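Local atomic coordinates of pterin-4-alpha-carbinolamine dehydratase MoaB2 (Mycobacterium marinum, PDB entry 3RFQ), a protein that probably takes part in molybdenum cofactor biosynthesis, as a molybdopterin-binding protein of the MogA/MoaB family. Residues V37-A43 with V68-A73; A73-R79 with R104-S110. All blocks are in the same frame, centred on the assembly; numbering follows the deposited sequence.

Contact 1 of 2, residues V37-A43 with V68-A73; sequences VVDDRTA and VVAVEA
Val38 and Val71 lie on one face of a pair of parallel strands and Val37 and Ala70 on the other. Val37 sends CG2, the branch beside its backbone N, obliquely across to CG1 of Val68, 3.8 Å away. On the opposite face Val38 has its CG1 anti to the backbone N (chi1 -174°), which carries this methyl forward over the chain leaving the strand, where it meets CA of Ala73 at 3.8 Å; Ile78 of helix 75-87 packs against both Val38 and Val71. The backbones are laced in parallel register: Val37 N donates to Val69 O, Val71 N to Val37 O at 2.9 Å, and Asp39 N to Val71 O at 3.0 Å. Past the strand ends Asp40 takes over. Its OD1 accepts from Ala73 N at 2.8 Å, in a nearly straight bond (165°) that arrives from above the carboxylate plane, and the same oxygen forms a salt bridge with Arg104. Ala43 lays CB against Glu72 N at 3.5 Å, while Asp39 caps the short helix 40-43, its OD2 gripped from opposite faces by Thr42 N and Thr42 OG1. Strand 31-38, helix 51-60 and strand 63-71 follow in order as a beta-alpha-beta crossover, and the contact closes the C-terminal ends of its two strands, 63-71 being outermost within the chain.

Contact 2 of 2, residues A73-R79 with R104-S110; sequences ADEVDIR and RDVTPES
The N-terminal ends of two helices, 75-87 and 107-114, meet here beside the parallel strands, and Ser110 sits where they touch. Its OG lies 3.1 Å from Glu75 CG and equally far from two carbonyl oxygens, Glu75 O across the contact and Val106 O, four residues back and just ahead of helix 107-114; its single proton could serve either. The torsion of Ser110 (chi1 -57°) sets OG beside its own backbone N, facing back toward Val106. Next to it Ile78 lays CG2 on Ser110 CB at 3.7 Å, and its CD1 reaches CG2 of Val106 at 3.9 Å. In this alpha/beta fold both helices pack near strand 31-38, for Ile78 and Thr107 each touch Val38, and Thr107 OG1 is bonded to Gly97 O, just after strand 92-96. The carboxylate of Glu75 comes beside Glu109, OE2 lying 3.9 Å from CB; it pairs with Arg79 within its own helix, OE2 to NH2 at 3.2 Å, whereas Glu109 is paired with Arg142. Glu109 O lies in plane at the Arg79 guanidinium edge, 3.7 Å from NH2 but not hydrogen-bonded, and the buried Arg79 NE has no partner in the model. Arg104 bends at chi2 and chi3, bringing one guanidinium face to Ala73 O, 3.0 Å above the plane and offset toward the rim, while Asp40 holds NH2 by a salt bridge.

Contact 1 lies largely at the surface and contact 2 is partly buried, yet they adjoin, with centres about 10 Å apart. Ala73 belongs to both, at the turn from strand 63-71 into helix 75-87. The chemistry follows the setting: residues 37-43 and 68-73 are joined chiefly by backbone hydrogen bonds of a parallel sheet, whereas residues 73-79 and 104-110 meet through side chains where helix ends pack. Asp40 ties them, gripping both the shared Ala73 and Arg104, while Val38 CG2 against Thr107 OG1 continues the packing. The pair illustrates how an outermost strand is held by its neighbour's backbone while the helix that follows it is held by side chains.

Contact 1 of 2, residues V37-A43 with V68-A73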
loop_
_atom_site.group_PDB
_atom_site.type_symbol
_atom_site.label_atom_id
_atom_site.label_comp_id
_atom_site.label_asym_id
_atom_site.label_seq_id
_atom_site.Cartn_x
_atom_site.Cartn_y
_atom_site.Cartn_z
ATOM N N VAL C 37 -16.980 -18.100 -16.745
ATOM C CA VAL C 37 -17.781 -16.885 -16.686
ATOM C C VAL C 37 -19.100 -17.143 -15.960
ATOM O O VAL C 37 -19.937 -17.910 -16.429
ATOM C CB VAL C 37 -18.019 -16.274 -18.095
ATOM C CG1 VAL C 37 -18.969 -15.061 -18.025
ATOM C CG2 VAL C 37 -16.670 -15.884 -18.727
ATOM N N VAL C 38 -19.258 -16.512 -14.796
ATOM C CA VAL C 38 -20.464 -16.617 -14.007
ATOM C C VAL C 38 -21.312 -15.433 -14.346
ATOM O O VAL C 38 -21.063 -14.322 -13.881
ATOM C CB VAL C 38 -20.179 -16.588 -12.500
ATOM C CG1 VAL C 38 -21.474 -16.847 -11.716
ATOM C CG2 VAL C 38 -19.126 -17.601 -12.136
ATOM N N ASP C 39 -22.326 -15.669 -15.163
ATOM C CA ASP C 39 -23.227 -14.620 -15.571
ATOM C C ASP C 39 -24.480 -15.236 -16.192
ATOM O O ASP C 39 -24.391 -16.088 -17.085
ATOM C CB ASP C 39 -22.533 -13.674 -16.560
ATOM C CG ASP C 39 -23.419 -12.491 -16.951
ATOM O OD1 ASP C 39 -23.634 -11.576 -16.115
ATOM O OD2 ASP C 39 -23.910 -12.488 -18.097
ATOM N N ASP C 40 -25.641 -14.803 -15.712
ATOM C CA ASP C 40 -26.901 -15.388 -16.139
ATOM C C ASP C 40 -27.193 -15.155 -17.611
ATOM O O ASP C 40 -27.581 -16.092 -18.325
ATOM C CB ASP C 40 -28.059 -14.876 -15.285
ATOM C CG ASP C 40 -28.113 -15.528 -13.916
ATOM O OD1 ASP C 40 -27.596 -16.664 -13.755
ATOM O OD2 ASP C 40 -28.700 -14.893 -13.003
ATOM N N ARG C 41 -27.017 -13.915 -18.068
ATOM C CA ARG C 41 -27.406 -13.563 -19.447
ATOM C C ARG C 41 -26.450 -14.227 -20.456
ATOM O O ARG C 41 -26.878 -14.655 -21.532
ATOM C CB ARG C 41 -27.517 -12.039 -19.642
ATOM N N THR C 42 -25.174 -14.353 -20.070
ATOM C CA THR C 42 -24.166 -15.062 -20.862
ATOM C C THR C 42 -24.456 -16.572 -20.915
ATOM O O THR C 42 -24.349 -17.196 -21.980
ATOM C CB THR C 42 -22.728 -14.799 -20.335
ATOM O OG1 THR C 42 -22.506 -13.386 -20.216
ATOM C CG2 THR C 42 -21.682 -15.405 -21.276
ATOM N N ALA C 43 -24.838 -17.150 -19.773
ATOM C CA ALA C 43 -25.261 -18.555 -19.728
ATOM C C ALA C 43 -26.448 -18.840 -20.671
ATOM O O ALA C 43 -26.582 -19.960 -21.170
ATOM C CB ALA C 43 -25.589 -18.984 -18.313
ATOM N N VAL C 68 -13.443 -21.398 -22.496
ATOM C CA VAL C 68 -14.263 -20.607 -21.597
ATOM C C VAL C 68 -15.533 -21.409 -21.381
ATOM O O VAL C 68 -16.082 -21.953 -22.343
ATOM C CB VAL C 68 -14.683 -19.259 -22.257
ATOM C CG1 VAL C 68 -15.595 -18.451 -21.332
ATOM C CG2 VAL C 68 -13.473 -18.436 -22.690
ATOM N N VAL C 69 -16.005 -21.460 -20.127
ATOM C CA VAL C 69 -17.266 -22.132 -19.784
ATOM C C VAL C 69 -18.203 -21.120 -19.133
ATOM O O VAL C 69 -17.830 -20.465 -18.148
ATOM C CB VAL C 69 -17.019 -23.334 -18.824
ATOM C CG1 VAL C 69 -18.333 -23.868 -18.261
ATOM C CG2 VAL C 69 -16.229 -24.440 -19.538
ATOM N N ALA C 70 -19.407 -20.983 -19.688
ATOM C CA ALA C 70 -20.387 -20.018 -19.172
ATOM C C ALA C 70 -21.352 -20.763 -18.263
ATOM O O ALA C 70 -21.856 -21.821 -18.632
ATOM C CB ALA C 70 -21.152 -19.311 -20.330
ATOM N N VAL C 71 -21.574 -20.237 -17.064
ATOM C CA VAL C 71 -22.566 -20.810 -16.165
ATOM C C VAL C 71 -23.430 -19.725 -15.556
ATOM O O VAL C 71 -23.018 -18.564 -15.471
ATOM C CB VAL C 71 -21.943 -21.645 -15.025
ATOM C CG1 VAL C 71 -21.415 -22.950 -15.542
ATOM C CG2 VAL C 71 -20.848 -20.850 -14.287
ATOM N N GLU C 72 -24.624 -20.137 -15.127
ATOM C CA GLU C 72 -25.547 -19.291 -14.394
ATOM C C GLU C 72 -24.989 -19.014 -13.001
ATOM O O GLU C 72 -24.137 -19.766 -12.502
ATOM C CB GLU C 72 -26.896 -19.984 -14.219
ATOM C CG GLU C 72 -27.715 -20.163 -15.455
ATOM C CD GLU C 72 -29.012 -20.886 -15.168
ATOM O OE1 GLU C 72 -29.226 -21.931 -15.788
ATOM O OE2 GLU C 72 -29.816 -20.427 -14.315
ATOM N N ALA C 73 -25.492 -17.948 -12.377
ATOM C CA ALA C 73 -25.145 -17.610 -10.996
ATOM C C ALA C 73 -25.901 -18.567 -10.085
ATOM O O ALA C 73 -26.845 -18.196 -9.376
ATOM C CB ALA C 73 -25.498 -16.173 -10.704
#

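Contact 2 of 2, residues A73-R79 with R104-S110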
loop_
_atom_site.group_PDB
_atom_site.type_symbol
_atom_site.label_atom_id
_atom_site.label_comp_id
_atom_site.label_asym_id
_atom_site.label_seq_id
_atom_site.Cartn_x
_atom_site.Cartn_y
_atom_site.Cartn_z
ATOM N N ALA C 73 -25.492 -17.948 -12.377
ATOM C CA ALA C 73 -25.145 -17.610 -10.996
ATOM C C ALA C 73 -25.901 -18.567 -10.085
ATOM O O ALA C 73 -26.845 -18.196 -9.376
ATOM C CB ALA C 73 -25.498 -16.173 -10.704
ATOM N N ASP C 74 -25.489 -19.821 -10.143
ATOM C CA ASP C 74 -26.143 -20.899 -9.433
ATOM C C ASP C 74 -25.028 -21.753 -8.831
ATOM O O ASP C 74 -24.071 -22.129 -9.517
ATOM C CB ASP C 74 -26.995 -21.717 -10.402
ATOM C CG ASP C 74 -27.585 -22.949 -9.760
ATOM O OD1 ASP C 74 -28.664 -22.826 -9.145
ATOM O OD2 ASP C 74 -26.959 -24.034 -9.863
ATOM N N GLU C 75 -25.168 -22.029 -7.539
ATOM C CA GLU C 75 -24.142 -22.670 -6.726
ATOM C C GLU C 75 -23.743 -24.038 -7.264
ATOM O O GLU C 75 -22.558 -24.348 -7.353
ATOM C CB GLU C 75 -24.642 -22.784 -5.280
ATOM C CG GLU C 75 -23.578 -22.529 -4.230
ATOM C CD GLU C 75 -24.167 -22.358 -2.822
ATOM O OE1 GLU C 75 -25.153 -21.586 -2.657
ATOM O OE2 GLU C 75 -23.640 -23.002 -1.881
ATOM N N VAL C 76 -24.729 -24.843 -7.638
ATOM C CA VAL C 76 -24.491 -26.173 -8.193
ATOM C C VAL C 76 -23.785 -26.094 -9.564
ATOM O O VAL C 76 -22.820 -26.839 -9.829
ATOM C CB VAL C 76 -25.812 -26.988 -8.251
ATOM C CG1 VAL C 76 -25.687 -28.261 -9.138
ATOM C CG2 VAL C 76 -26.267 -27.350 -6.831
ATOM N N ASP C 77 -24.241 -25.177 -10.420
ATOM C CA ASP C 77 -23.651 -25.069 -11.750
ATOM C C ASP C 77 -22.206 -24.594 -11.669
ATOM O O ASP C 77 -21.332 -25.167 -12.340
ATOM C CB ASP C 77 -24.503 -24.225 -12.707
ATOM C CG ASP C 77 -25.849 -24.905 -13.053
ATOM O OD1 ASP C 77 -26.011 -26.124 -12.787
ATOM O OD2 ASP C 77 -26.759 -24.220 -13.588
ATOM N N ILE C 78 -21.952 -23.592 -10.822
ATOM C CA ILE C 78 -20.601 -23.083 -10.628
ATOM C C ILE C 78 -19.709 -24.182 -10.063
ATOM O O ILE C 78 -18.632 -24.444 -10.585
ATOM C CB ILE C 78 -20.565 -21.846 -9.717
ATOM C CG1 ILE C 78 -21.427 -20.725 -10.296
ATOM C CG2 ILE C 78 -19.144 -21.367 -9.556
ATOM C CD1 ILE C 78 -21.686 -19.596 -9.307
ATOM N N ARG C 79 -20.186 -24.856 -9.023
ATOM C CA ARG C 79 -19.447 -25.943 -8.385
ATOM C C ARG C 79 -19.118 -27.087 -9.354
ATOM O O ARG C 79 -17.992 -27.609 -9.372
ATOM C CB ARG C 79 -20.258 -26.448 -7.203
ATOM C CG ARG C 79 -19.548 -27.408 -6.294
ATOM C CD ARG C 79 -20.485 -27.767 -5.137
ATOM N NE ARG C 79 -20.519 -26.655 -4.179
ATOM C CZ ARG C 79 -21.611 -26.270 -3.517
ATOM N NH1 ARG C 79 -22.767 -26.908 -3.733
ATOM N NH2 ARG C 79 -21.545 -25.230 -2.666
ATOM N N ARG C 104 -27.633 -13.406 -5.578
ATOM C CA ARG C 104 -27.143 -14.250 -6.656
ATOM C C ARG C 104 -25.638 -14.328 -6.676
ATOM O O ARG C 104 -25.094 -15.045 -7.515
ATOM C CB ARG C 104 -27.623 -13.738 -8.033
ATOM C CG ARG C 104 -29.138 -13.877 -8.296
ATOM C CD ARG C 104 -29.596 -15.337 -8.452
ATOM N NE ARG C 104 -29.216 -15.935 -9.736
ATOM C CZ ARG C 104 -29.716 -17.087 -10.201
ATOM N NH1 ARG C 104 -30.615 -17.765 -9.489
ATOM N NH2 ARG C 104 -29.322 -17.565 -11.378
ATOM N N ASP C 105 -24.958 -13.590 -5.794
ATOM C CA ASP C 105 -23.505 -13.543 -5.844
ATOM C C ASP C 105 -22.926 -14.719 -5.064
ATOM O O ASP C 105 -22.465 -14.551 -3.908
ATOM C CB ASP C 105 -22.977 -12.221 -5.303
ATOM C CG ASP C 105 -23.135 -11.059 -6.293
ATOM O OD1 ASP C 105 -22.434 -11.057 -7.335
ATOM O OD2 ASP C 105 -23.922 -10.126 -5.993
ATOM N N VAL C 106 -22.973 -15.901 -5.688
ATOM C CA VAL C 106 -22.694 -17.165 -4.992
ATOM C C VAL C 106 -21.365 -17.861 -5.356
ATOM O O VAL C 106 -21.090 -18.959 -4.867
ATOM C CB VAL C 106 -23.872 -18.176 -5.104
ATOM C CG1 VAL C 106 -25.108 -17.676 -4.318
ATOM C CG2 VAL C 106 -24.225 -18.450 -6.558
ATOM N N THR C 107 -20.547 -17.215 -6.186
ATOM C CA THR C 107 -19.256 -17.792 -6.598
ATOM C C THR C 107 -18.379 -18.156 -5.385
ATOM O O THR C 107 -17.809 -19.264 -5.348
ATOM C CB THR C 107 -18.494 -16.864 -7.554
ATOM O OG1 THR C 107 -19.327 -16.529 -8.676
ATOM C CG2 THR C 107 -17.186 -17.477 -8.041
ATOM N N PRO C 108 -18.300 -17.269 -4.374
ATOM C CA PRO C 108 -17.402 -17.667 -3.254
ATOM C C PRO C 108 -17.892 -18.886 -2.478
ATOM O O PRO C 108 -17.065 -19.731 -2.117
ATOM C CB PRO C 108 -17.369 -16.431 -2.350
ATOM C CG PRO C 108 -17.798 -15.282 -3.280
ATOM C CD PRO C 108 -18.813 -15.896 -4.205
ATOM N N GLU C 109 -19.204 -18.973 -2.229
ATOM C CA GLU C 109 -19.809 -20.114 -1.531
ATOM C C GLU C 109 -19.608 -21.408 -2.329
ATOM O O GLU C 109 -19.288 -22.448 -1.744
ATOM C CB GLU C 109 -21.317 -19.901 -1.238
ATOM C CG GLU C 109 -21.653 -18.864 -0.162
ATOM C CD GLU C 109 -20.990 -17.519 -0.437
ATOM O OE1 GLU C 109 -21.262 -16.913 -1.502
ATOM O OE2 GLU C 109 -20.143 -17.104 0.383
ATOM N N SER C 110 -19.820 -21.342 -3.644
ATOM C CA SER C 110 -19.543 -22.486 -4.539
ATOM C C SER C 110 -18.065 -22.876 -4.503
ATOM O O SER C 110 -17.721 -24.068 -4.470
ATOM C CB SER C 110 -19.918 -22.169 -5.990
ATOM O OG SER C 110 -21.279 -21.792 -6.121
#